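Local coordinates for conserved hypothetical cytochrome protein (Kuenenia stuttgartiensis, PDB 6H5L) that binds heme c and probably carries electrons as a diheme cytochrome in a reductase complex of an anammox bacterium, at residues Tyr184-Phe187 against Thr188-Leu191; Gly177-Pro180 against Thr181-Tyr184; Pro197-Ala200 against Lys201-Ser204; Asp205-Arg208 against Trp209-Thr212. All blocks are in the same frame, centred on the assembly; numbering follows the deposited sequence.

Coming from the N terminus, contact 2 is first: residues 177-180 turn into helix 180-189. Contact 1 follows on the same helix and runs out through its C-terminal end. Contact 3 lies in the loop to the next helix and closes a single turn just before contact 4, the first two turns of helix 205-217. All four are local and follow one another, with contacts 1 and 2 overlapping at Tyr184; none nests in or crosses another. They fold back on one another: the loop of contact 3 meets the end of helix 180-189, while Tyr184 and Thr188 lie against helix 205-217. Contacts 1, 3 and 4 touch the same heme c.

Contact 1 of 4, residues Tyr184-Phe187 against Thr188-Leu191; sequences YLRF and TTGL. With HEC (heme c), chain K.
With OG1 of Thr188 set beside its backbone N (chi1 -46°) and CG of Tyr184 anti to its own (chi1 169°), the threonine hydroxyl lies over the centre of one face of the tyrosine ring, Thr188 OG1 to Tyr184 CZ being 3.5 Å. The same hydroxyl donates to the carbonyl one turn back, 2.6 Å from Thr188 OG1 to Tyr184 O, and outside the two segments it meets NE of Arg208. Thr189 also reaches back. Its OG1 comes down on Leu185 O from above the carbonyl plane at 2.7 Å, while Thr189 N also donates to Leu185 O at 2.8 Å, two donors gripping one oxygen. A water joins Thr189 OG1 to Arg186 NE, accepting from the arginine and donating to the threonine. Gly190, with positive phi, leaves the helix while its N still reaches Arg186 O at 2.8 Å. Beyond it the Leu191 side chain crosses that of Arg186 at about a right angle, CD1 4.0 Å from Arg186 CD. On the heme side, Phe187 CE1 comes within 3.4 Å of heme CHB, and the bent Arg186 chain runs past a propionate. This is the C-terminal end of a helix lining the heme pocket of a cytochrome c domain, its phenylalanine next to the axial ligand Met196.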
# COMPACT_ATOMS: atom_id res chain seq x y z
N TYR B 184 -33.76 -26.93 -1.53
CA TYR B 184 -34.03 -28.26 -2.04
C TYR B 184 -35.49 -28.42 -2.44
O TYR B 184 -35.80 -29.10 -3.42
CB TYR B 184 -33.64 -29.32 -1.00
CG TYR B 184 -34.10 -30.72 -1.33
CD1 TYR B 184 -33.36 -31.54 -2.16
CD2 TYR B 184 -35.29 -31.22 -0.80
CE1 TYR B 184 -33.78 -32.82 -2.47
CE2 TYR B 184 -35.72 -32.50 -1.10
CZ TYR B 184 -34.96 -33.30 -1.93
OH TYR B 184 -35.38 -34.57 -2.23
N LEU B 185 -36.40 -27.81 -1.67
CA LEU B 185 -37.82 -27.88 -2.01
C LEU B 185 -38.10 -27.23 -3.35
O LEU B 185 -38.88 -27.77 -4.15
CB LEU B 185 -38.65 -27.22 -0.91
CG LEU B 185 -39.11 -28.12 0.24
CD1 LEU B 185 -39.75 -27.28 1.34
CD2 LEU B 185 -40.09 -29.17 -0.26
N ARG B 186 -37.48 -26.08 -3.62
CA ARG B 186 -37.71 -25.39 -4.89
C ARG B 186 -37.31 -26.26 -6.07
O ARG B 186 -38.03 -26.32 -7.08
CB ARG B 186 -36.94 -24.07 -4.91
CG ARG B 186 -37.24 -23.13 -3.75
CD ARG B 186 -38.64 -22.54 -3.81
NE ARG B 186 -39.64 -23.41 -3.20
CZ ARG B 186 -39.90 -23.44 -1.89
NH1 ARG B 186 -39.22 -22.65 -1.06
NH2 ARG B 186 -40.83 -24.25 -1.42
N PHE B 187 -36.17 -26.94 -5.97
CA PHE B 187 -35.72 -27.80 -7.06
C PHE B 187 -36.57 -29.06 -7.18
O PHE B 187 -36.61 -29.66 -8.26
CB PHE B 187 -34.25 -28.18 -6.86
CG PHE B 187 -33.32 -27.01 -6.75
CD1 PHE B 187 -33.67 -25.77 -7.26
CD2 PHE B 187 -32.08 -27.15 -6.14
CE1 PHE B 187 -32.82 -24.69 -7.15
CE2 PHE B 187 -31.22 -26.07 -6.04
CZ PHE B 187 -31.59 -24.84 -6.54
N THR B 188 -37.24 -29.47 -6.10
CA THR B 188 -38.08 -30.66 -6.12
C THR B 188 -39.52 -30.36 -6.50
O THR B 188 -40.22 -31.26 -6.97
CB THR B 188 -38.04 -31.33 -4.74
OG1 THR B 188 -36.68 -31.41 -4.29
CG2 THR B 188 -38.61 -32.74 -4.81
N THR B 189 -39.97 -29.12 -6.34
CA THR B 189 -41.35 -28.75 -6.63
C THR B 189 -41.52 -27.88 -7.86
O THR B 189 -42.57 -27.95 -8.50
CB THR B 189 -41.97 -28.03 -5.43
OG1 THR B 189 -41.22 -26.84 -5.15
CG2 THR B 189 -41.98 -28.92 -4.21
N GLY B 190 -40.53 -27.06 -8.19
CA GLY B 190 -40.69 -26.10 -9.26
C GLY B 190 -41.53 -24.91 -8.82
O GLY B 190 -42.31 -24.96 -7.87
N LEU B 191 -41.34 -23.80 -9.54
CA LEU B 191 -42.02 -22.54 -9.24
C LEU B 191 -43.13 -22.34 -10.27
O LEU B 191 -42.87 -21.93 -11.40
CB LEU B 191 -41.03 -21.38 -9.23
CG LEU B 191 -40.21 -21.19 -7.94
CD1 LEU B 191 -39.20 -22.32 -7.74
CD2 LEU B 191 -39.51 -19.84 -7.95
FE HEC K . -33.74 -20.80 -11.72
CHA HEC K . -35.60 -19.08 -9.40
CHB HEC K . -31.83 -22.12 -9.18
CHC HEC K . -32.11 -22.80 -13.98
CHD HEC K . -35.09 -18.97 -14.28
NA HEC K . -33.76 -20.67 -9.66
C1A HEC K . -34.54 -19.81 -8.91
C2A HEC K . -34.04 -19.81 -7.55
C3A HEC K . -33.00 -20.65 -7.49
C4A HEC K . -32.80 -21.21 -8.82
CMA HEC K . -32.15 -20.97 -6.25
CAA HEC K . -34.62 -18.98 -6.38
CBA HEC K . -35.45 -19.87 -5.46
CGA HEC K . -36.04 -19.03 -4.35
O1A HEC K . -35.89 -17.78 -4.40
O2A HEC K . -36.65 -19.61 -3.42
NB HEC K . -32.19 -22.15 -11.62
C1B HEC K . -31.67 -22.66 -10.44
C2B HEC K . -30.94 -23.87 -10.76
C3B HEC K . -31.01 -24.06 -12.09
C4B HEC K . -31.80 -22.98 -12.65
CMB HEC K . -30.20 -24.73 -9.71
CAB HEC K . -30.38 -25.21 -12.91
CBB HEC K . -30.91 -26.60 -12.51
NC HEC K . -33.59 -20.85 -13.75
C1C HEC K . -32.92 -21.81 -14.49
C2C HEC K . -33.34 -21.68 -15.87
C3C HEC K . -34.05 -20.54 -15.97
C4C HEC K . -34.30 -20.05 -14.63
CMC HEC K . -32.69 -22.45 -17.05
CAC HEC K . -34.64 -19.94 -17.27
CBC HEC K . -35.73 -20.87 -17.85
ND HEC K . -35.12 -19.24 -11.82
C1D HEC K . -35.56 -18.67 -13.01
C2D HEC K . -36.59 -17.71 -12.71
C3D HEC K . -36.76 -17.74 -11.18
C4D HEC K . -35.80 -18.72 -10.72
CMD HEC K . -37.37 -16.83 -13.71
CAD HEC K . -37.73 -16.90 -10.32
CBD HEC K . -37.13 -15.52 -10.06
CGD HEC K . -38.13 -14.65 -9.34
O1D HEC K . -39.17 -15.18 -8.88
O2D HEC K . -37.88 -13.42 -9.23
O HOH W 1 -41.81 -24.01 -4.40

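Contact 2 of 4, residues Gly177-Pro180 against Thr181-Tyr184; sequences GNSP and TDVY
Ser179 and Asp182 face each other across the first turn of helix 180-189 as a capping box, with Ser179 at the N-cap. Two side-chain bonds make the box. Ser179 OG accepts from Thr181 N at 3.1 Å, a bent bond, while Asp182 OD2 takes a weak bond from Ser179 N at 3.5 Å. A serine chi1 of 168° swings OG away from its own N to the carbonyl side, where the amide of Thr181 lies; a water also bonds to this hydroxyl. Among the backbone bonds, Val183 N reaches Ser179 O at 3.0 Å and Tyr184 N reaches Pro180 O, also at 3.0 Å, which starts the regular helical pattern. The remaining contacts are van der Waals ones. Asp182 OD2 rests against Gly177 CA at 3.2 Å, just where a side chain at the glycine would collide with it, and Val183 CG2 sits 3.5 Å from Ser179 O. Ser179 also packs on Ser179 of the second subunit. With an alanine in place of Ser179, Thr181 N would probably be left without its cap and the water with a poorer hold. Placing a carboxylate and a hydroxyl at the amino end of the helix implies that the aspartate's negative charge probably interacts favourably with the helix dipole, while the serine oxygen serves one of the first-turn amides.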
# COMPACT_ATOMS: atom_id res chain seq x y z
N GLY B 177 -37.24 -18.88 1.01
CA GLY B 177 -36.53 -19.18 2.24
C GLY B 177 -35.09 -19.55 1.94
O GLY B 177 -34.78 -20.14 0.90
N ASN B 178 -34.19 -19.19 2.86
CA ASN B 178 -32.76 -19.39 2.67
C ASN B 178 -32.25 -20.67 3.32
O ASN B 178 -31.03 -20.83 3.47
CB ASN B 178 -31.98 -18.18 3.20
CG ASN B 178 -32.27 -17.88 4.66
OD1 ASN B 178 -32.88 -18.68 5.37
ND2 ASN B 178 -31.82 -16.73 5.12
N SER B 179 -33.13 -21.57 3.72
CA SER B 179 -32.71 -22.82 4.32
C SER B 179 -32.27 -23.81 3.24
O SER B 179 -32.75 -23.76 2.11
CB SER B 179 -33.84 -23.43 5.14
OG SER B 179 -33.56 -24.77 5.52
N PRO B 180 -31.34 -24.72 3.57
CA PRO B 180 -31.01 -25.79 2.61
C PRO B 180 -32.21 -26.66 2.27
O PRO B 180 -32.31 -27.14 1.14
CB PRO B 180 -29.91 -26.58 3.34
CG PRO B 180 -29.32 -25.62 4.31
CD PRO B 180 -30.46 -24.73 4.75
N THR B 181 -33.12 -26.87 3.22
CA THR B 181 -34.37 -27.57 2.92
C THR B 181 -35.25 -26.75 1.99
O THR B 181 -35.90 -27.30 1.09
CB THR B 181 -35.11 -27.91 4.21
OG1 THR B 181 -34.28 -28.73 5.04
CG2 THR B 181 -36.41 -28.64 3.91
N ASP B 182 -35.28 -25.43 2.18
CA ASP B 182 -36.09 -24.56 1.34
C ASP B 182 -35.61 -24.59 -0.11
O ASP B 182 -36.41 -24.73 -1.04
CB ASP B 182 -36.07 -23.13 1.88
CG ASP B 182 -36.73 -23.02 3.24
OD1 ASP B 182 -37.42 -23.97 3.65
OD2 ASP B 182 -36.56 -21.97 3.90
N VAL B 183 -34.30 -24.47 -0.31
CA VAL B 183 -33.76 -24.49 -1.67
C VAL B 183 -33.94 -25.86 -2.31
O VAL B 183 -34.25 -25.96 -3.50
CB VAL B 183 -32.28 -24.05 -1.65
CG1 VAL B 183 -31.67 -24.19 -3.04
CG2 VAL B 183 -32.16 -22.62 -1.16
N TYR B 184 -33.76 -26.93 -1.53
CA TYR B 184 -34.03 -28.26 -2.04
C TYR B 184 -35.49 -28.42 -2.44
O TYR B 184 -35.80 -29.10 -3.42
CB TYR B 184 -33.64 -29.32 -1.00
CG TYR B 184 -34.10 -30.72 -1.33
CD1 TYR B 184 -33.36 -31.54 -2.16
CD2 TYR B 184 -35.29 -31.22 -0.80
CE1 TYR B 184 -33.78 -32.82 -2.47
CE2 TYR B 184 -35.72 -32.50 -1.10
CZ TYR B 184 -34.96 -33.30 -1.93
OH TYR B 184 -35.38 -34.57 -2.23
O HOH W 2 -34.12 -26.43 7.48

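Contact 3 of 4, residues Pro197-Ala200 against Lys201-Ser204; sequences PSFA and KELS. With HEC (heme c), chain K.
Ala200, Lys201 and Glu202 take roughly helical backbone angles, while Phe199, with a positive psi, only begins the turn; Leu203 N closes it onto Phe199 O at 3.2 Å with an N-H...O angle of 141°, and it does not go on as a helix. Just ahead of it, Ser198 OG accepts from Ala200 N at 3.2 Å in an ST turn, and this bond is nearly straight (167°). Phe199 carries the side-chain part of the contact. Its CB touches Leu203 CD1 at 4.2 Å, an apolar meeting that joins the two ends of the turn. The ring itself turns off toward the heme, whose CBB methyl lies over one face, nearer the rim than the centre, 3.4 Å from Phe199 CZ. Glu202 folds back through a bend at chi2 (83°), bringing its OE1 to 3.5 Å from Phe199 CA. Outside the turn, a backbone hydrogen bond ties Phe199 to Phe187, and Met196, an axial ligand of the iron, lies close by. The loop thus bridges two helices: its first half leans on the end of helix 180-189, while Leu203 packs on Arg208 and Leu211, and Ser204 N-caps helix 205-217.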
# COMPACT_ATOMS: atom_id res chain seq x y z
N PRO B 197 -38.49 -24.42 -13.73
CA PRO B 197 -39.29 -25.65 -13.64
C PRO B 197 -38.93 -26.50 -12.44
O PRO B 197 -38.09 -26.13 -11.62
CB PRO B 197 -38.95 -26.36 -14.95
CG PRO B 197 -37.50 -26.01 -15.16
CD PRO B 197 -37.30 -24.62 -14.57
N SER B 198 -39.58 -27.66 -12.33
CA SER B 198 -39.21 -28.66 -11.33
C SER B 198 -38.15 -29.59 -11.91
O SER B 198 -38.21 -29.97 -13.08
CB SER B 198 -40.43 -29.46 -10.89
OG SER B 198 -40.06 -30.49 -9.98
N PHE B 199 -37.18 -29.95 -11.07
CA PHE B 199 -36.16 -30.92 -11.44
C PHE B 199 -36.31 -32.22 -10.67
O PHE B 199 -35.34 -32.97 -10.53
CB PHE B 199 -34.77 -30.31 -11.23
CG PHE B 199 -34.53 -29.07 -12.04
CD1 PHE B 199 -34.08 -29.15 -13.34
CD2 PHE B 199 -34.79 -27.82 -11.50
CE1 PHE B 199 -33.87 -28.01 -14.09
CE2 PHE B 199 -34.59 -26.67 -12.25
CZ PHE B 199 -34.13 -26.77 -13.55
N ALA B 200 -37.52 -32.49 -10.16
CA ALA B 200 -37.77 -33.76 -9.48
C ALA B 200 -37.63 -34.94 -10.42
O ALA B 200 -37.36 -36.06 -9.98
CB ALA B 200 -39.17 -33.75 -8.87
N LYS B 201 -37.81 -34.72 -11.72
CA LYS B 201 -37.75 -35.81 -12.69
C LYS B 201 -36.37 -35.91 -13.34
O LYS B 201 -35.91 -37.02 -13.63
CB LYS B 201 -38.84 -35.63 -13.75
CG LYS B 201 -39.96 -36.64 -13.63
CD LYS B 201 -41.26 -36.12 -14.24
CE LYS B 201 -42.32 -35.91 -13.17
NZ LYS B 201 -43.69 -35.83 -13.76
N GLU B 202 -35.72 -34.77 -13.59
CA GLU B 202 -34.40 -34.80 -14.22
C GLU B 202 -33.32 -35.29 -13.26
O GLU B 202 -32.30 -35.82 -13.72
CB GLU B 202 -34.03 -33.41 -14.75
CG GLU B 202 -34.76 -33.01 -16.02
CD GLU B 202 -36.14 -32.46 -15.76
OE1 GLU B 202 -36.59 -32.49 -14.59
OE2 GLU B 202 -36.78 -31.97 -16.72
N LEU B 203 -33.52 -35.12 -11.96
CA LEU B 203 -32.50 -35.43 -10.97
C LEU B 203 -33.09 -36.27 -9.84
O LEU B 203 -34.28 -36.18 -9.54
CB LEU B 203 -31.88 -34.15 -10.38
CG LEU B 203 -31.29 -33.16 -11.38
CD1 LEU B 203 -30.87 -31.88 -10.68
CD2 LEU B 203 -30.11 -33.79 -12.11
N SER B 204 -32.24 -37.09 -9.23
CA SER B 204 -32.63 -37.86 -8.06
C SER B 204 -32.62 -36.98 -6.81
O SER B 204 -32.23 -35.81 -6.85
CB SER B 204 -31.69 -39.06 -7.87
OG SER B 204 -30.36 -38.63 -7.63
FE HEC K . -33.74 -20.80 -11.72
CHA HEC K . -35.60 -19.08 -9.40
CHB HEC K . -31.83 -22.12 -9.18
CHC HEC K . -32.11 -22.80 -13.98
CHD HEC K . -35.09 -18.97 -14.28
NA HEC K . -33.76 -20.67 -9.66
C1A HEC K . -34.54 -19.81 -8.91
C2A HEC K . -34.04 -19.81 -7.55
C3A HEC K . -33.00 -20.65 -7.49
C4A HEC K . -32.80 -21.21 -8.82
CMA HEC K . -32.15 -20.97 -6.25
CAA HEC K . -34.62 -18.98 -6.38
CBA HEC K . -35.45 -19.87 -5.46
CGA HEC K . -36.04 -19.03 -4.35
O1A HEC K . -35.89 -17.78 -4.40
O2A HEC K . -36.65 -19.61 -3.42
NB HEC K . -32.19 -22.15 -11.62
C1B HEC K . -31.67 -22.66 -10.44
C2B HEC K . -30.94 -23.87 -10.76
C3B HEC K . -31.01 -24.06 -12.09
C4B HEC K . -31.80 -22.98 -12.65
CMB HEC K . -30.20 -24.73 -9.71
CAB HEC K . -30.38 -25.21 -12.91
CBB HEC K . -30.91 -26.60 -12.51
NC HEC K . -33.59 -20.85 -13.75
C1C HEC K . -32.92 -21.81 -14.49
C2C HEC K . -33.34 -21.68 -15.87
C3C HEC K . -34.05 -20.54 -15.97
C4C HEC K . -34.30 -20.05 -14.63
CMC HEC K . -32.69 -22.45 -17.05
CAC HEC K . -34.64 -19.94 -17.27
CBC HEC K . -35.73 -20.87 -17.85
ND HEC K . -35.12 -19.24 -11.82
C1D HEC K . -35.56 -18.67 -13.01
C2D HEC K . -36.59 -17.71 -12.71
C3D HEC K . -36.76 -17.74 -11.18
C4D HEC K . -35.80 -18.72 -10.72
CMD HEC K . -37.37 -16.83 -13.71
CAD HEC K . -37.73 -16.90 -10.32
CBD HEC K . -37.13 -15.52 -10.06
CGD HEC K . -38.13 -14.65 -9.34
O1D HEC K . -39.17 -15.18 -8.88
O2D HEC K . -37.88 -13.42 -9.23

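Contact 4 of 4, residues Asp205-Arg208 against Trp209-Thr212; sequences DDER and WYLT. With HEC (heme c), chain K.
Tyr210 lays one face of its ring over the backbone of the preceding turn. Asp206 O sits above that face toward the rim, 3.2 Å from Tyr210 CG, with Glu207 N farther off over the same side, while Tyr210 N donates to Asp206 O at 3.0 Å. Chi1 of -56° sends the ring back along the helix, and its OH end stops 4.0 Å from Asp206 CB; alongside, Glu207 CG passes Tyr210 CD2 at 4.3 Å. A leucine in place of Tyr210 would probably leave the Asp206 carbonyl without its flat cover and open a gap beside the Glu207 chain. Trp209 is set differently, its CD1 approaching Asp205 O obliquely, with Asp206 CA at the ring's edge, close to its plane. Thr212 turns its hydroxyl back one turn: Arg208 O accepts from both Thr212 OG1 at 2.7 Å and Thr212 N at 2.9 Å, two donors sharing one oxygen. Leu211, its CG anti to the backbone N (chi1 -180°), extends to the heme, with Leu211 CD2 3.6 Å from the methyl CMB. Glu207 OE2 bonds to Ser204 OG, just before the helix. Helix 205-217 lies against two others, with Trp209 stacked on the ring of Tyr184 and Leu211 packed against Phe187 of helix 180-189, and Tyr210 touching Thr124 and Ala127 of helix 122-135.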
# COMPACT_ATOMS: atom_id res chain seq x y z
N ASP B 205 -33.09 -37.55 -5.70
CA ASP B 205 -33.06 -36.83 -4.44
C ASP B 205 -31.65 -36.42 -4.06
O ASP B 205 -31.41 -35.29 -3.63
CB ASP B 205 -33.69 -37.68 -3.33
CG ASP B 205 -35.20 -37.74 -3.41
OD1 ASP B 205 -35.77 -37.06 -4.30
OD2 ASP B 205 -35.82 -38.45 -2.60
N ASP B 206 -30.68 -37.33 -4.23
CA ASP B 206 -29.31 -37.03 -3.85
C ASP B 206 -28.71 -35.95 -4.75
O ASP B 206 -27.96 -35.09 -4.27
CB ASP B 206 -28.46 -38.30 -3.90
CG ASP B 206 -28.88 -39.32 -2.86
OD1 ASP B 206 -30.07 -39.70 -2.84
OD2 ASP B 206 -28.01 -39.76 -2.07
N GLU B 207 -29.03 -35.98 -6.04
CA GLU B 207 -28.44 -35.02 -6.97
C GLU B 207 -28.96 -33.60 -6.71
O GLU B 207 -28.23 -32.63 -6.94
CB GLU B 207 -28.72 -35.43 -8.41
CG GLU B 207 -28.04 -36.72 -8.82
CD GLU B 207 -28.37 -37.13 -10.24
OE1 GLU B 207 -27.62 -36.76 -11.17
OE2 GLU B 207 -29.40 -37.82 -10.43
N ARG B 208 -30.20 -33.47 -6.23
CA ARG B 208 -30.71 -32.15 -5.90
C ARG B 208 -30.15 -31.63 -4.58
O ARG B 208 -30.14 -30.41 -4.37
CB ARG B 208 -32.24 -32.17 -5.85
CG ARG B 208 -32.88 -32.42 -7.21
CD ARG B 208 -34.39 -32.21 -7.18
NE ARG B 208 -35.03 -33.06 -6.18
CZ ARG B 208 -35.36 -34.33 -6.38
NH1 ARG B 208 -35.10 -34.91 -7.55
NH2 ARG B 208 -35.95 -35.02 -5.42
N TRP B 209 -29.69 -32.51 -3.69
CA TRP B 209 -28.92 -32.05 -2.54
C TRP B 209 -27.52 -31.62 -2.96
O TRP B 209 -26.99 -30.63 -2.44
CB TRP B 209 -28.85 -33.14 -1.47
CG TRP B 209 -30.13 -33.32 -0.71
CD1 TRP B 209 -30.96 -34.40 -0.75
CD2 TRP B 209 -30.73 -32.39 0.21
NE1 TRP B 209 -32.04 -34.21 0.08
CE2 TRP B 209 -31.92 -32.98 0.68
CE3 TRP B 209 -30.38 -31.12 0.67
CZ2 TRP B 209 -32.76 -32.35 1.59
CZ3 TRP B 209 -31.21 -30.49 1.58
CH2 TRP B 209 -32.39 -31.10 2.03
N TYR B 210 -26.91 -32.35 -3.90
CA TYR B 210 -25.66 -31.88 -4.50
C TYR B 210 -25.84 -30.50 -5.11
O TYR B 210 -25.03 -29.59 -4.87
CB TYR B 210 -25.18 -32.86 -5.58
CG TYR B 210 -25.00 -34.31 -5.17
CD1 TYR B 210 -24.84 -34.66 -3.83
CD2 TYR B 210 -24.98 -35.31 -6.12
CE1 TYR B 210 -24.68 -35.99 -3.47
CE2 TYR B 210 -24.81 -36.64 -5.77
CZ TYR B 210 -24.66 -36.97 -4.44
OH TYR B 210 -24.50 -38.29 -4.08
N LEU B 211 -26.89 -30.33 -5.90
CA LEU B 211 -27.16 -29.05 -6.54
C LEU B 211 -27.44 -27.97 -5.50
O LEU B 211 -26.97 -26.83 -5.63
CB LEU B 211 -28.34 -29.18 -7.49
CG LEU B 211 -28.80 -27.95 -8.27
CD1 LEU B 211 -27.71 -27.48 -9.23
CD2 LEU B 211 -30.08 -28.27 -9.03
N THR B 212 -28.21 -28.30 -4.46
CA THR B 212 -28.47 -27.34 -3.39
C THR B 212 -27.17 -26.89 -2.73
O THR B 212 -26.98 -25.70 -2.47
CB THR B 212 -29.41 -27.95 -2.35
OG1 THR B 212 -30.70 -28.17 -2.93
CG2 THR B 212 -29.54 -27.04 -1.15
FE HEC K . -33.74 -20.80 -11.72
CHA HEC K . -35.60 -19.08 -9.40
CHB HEC K . -31.83 -22.12 -9.18
CHC HEC K . -32.11 -22.80 -13.98
CHD HEC K . -35.09 -18.97 -14.28
NA HEC K . -33.76 -20.67 -9.66
C1A HEC K . -34.54 -19.81 -8.91
C2A HEC K . -34.04 -19.81 -7.55
C3A HEC K . -33.00 -20.65 -7.49
C4A HEC K . -32.80 -21.21 -8.82
CMA HEC K . -32.15 -20.97 -6.25
CAA HEC K . -34.62 -18.98 -6.38
CBA HEC K . -35.45 -19.87 -5.46
CGA HEC K . -36.04 -19.03 -4.35
O1A HEC K . -35.89 -17.78 -4.40
O2A HEC K . -36.65 -19.61 -3.42
NB HEC K . -32.19 -22.15 -11.62
C1B HEC K . -31.67 -22.66 -10.44
C2B HEC K . -30.94 -23.87 -10.76
C3B HEC K . -31.01 -24.06 -12.09
C4B HEC K . -31.80 -22.98 -12.65
CMB HEC K . -30.20 -24.73 -9.71
CAB HEC K . -30.38 -25.21 -12.91
CBB HEC K . -30.91 -26.60 -12.51
NC HEC K . -33.59 -20.85 -13.75
C1C HEC K . -32.92 -21.81 -14.49
C2C HEC K . -33.34 -21.68 -15.87
C3C HEC K . -34.05 -20.54 -15.97
C4C HEC K . -34.30 -20.05 -14.63
CMC HEC K . -32.69 -22.45 -17.05
CAC HEC K . -34.64 -19.94 -17.27
CBC HEC K . -35.73 -20.87 -17.85
ND HEC K . -35.12 -19.24 -11.82
C1D HEC K . -35.56 -18.67 -13.01
C2D HEC K . -36.59 -17.71 -12.71
C3D HEC K . -36.76 -17.74 -11.18
C4D HEC K . -35.80 -18.72 -10.72
CMD HEC K . -37.37 -16.83 -13.71
CAD HEC K . -37.73 -16.90 -10.32
CBD HEC K . -37.13 -15.52 -10.06
CGD HEC K . -38.13 -14.65 -9.34
O1D HEC K . -39.17 -15.18 -8.88
O2D HEC K . -37.88 -13.42 -9.23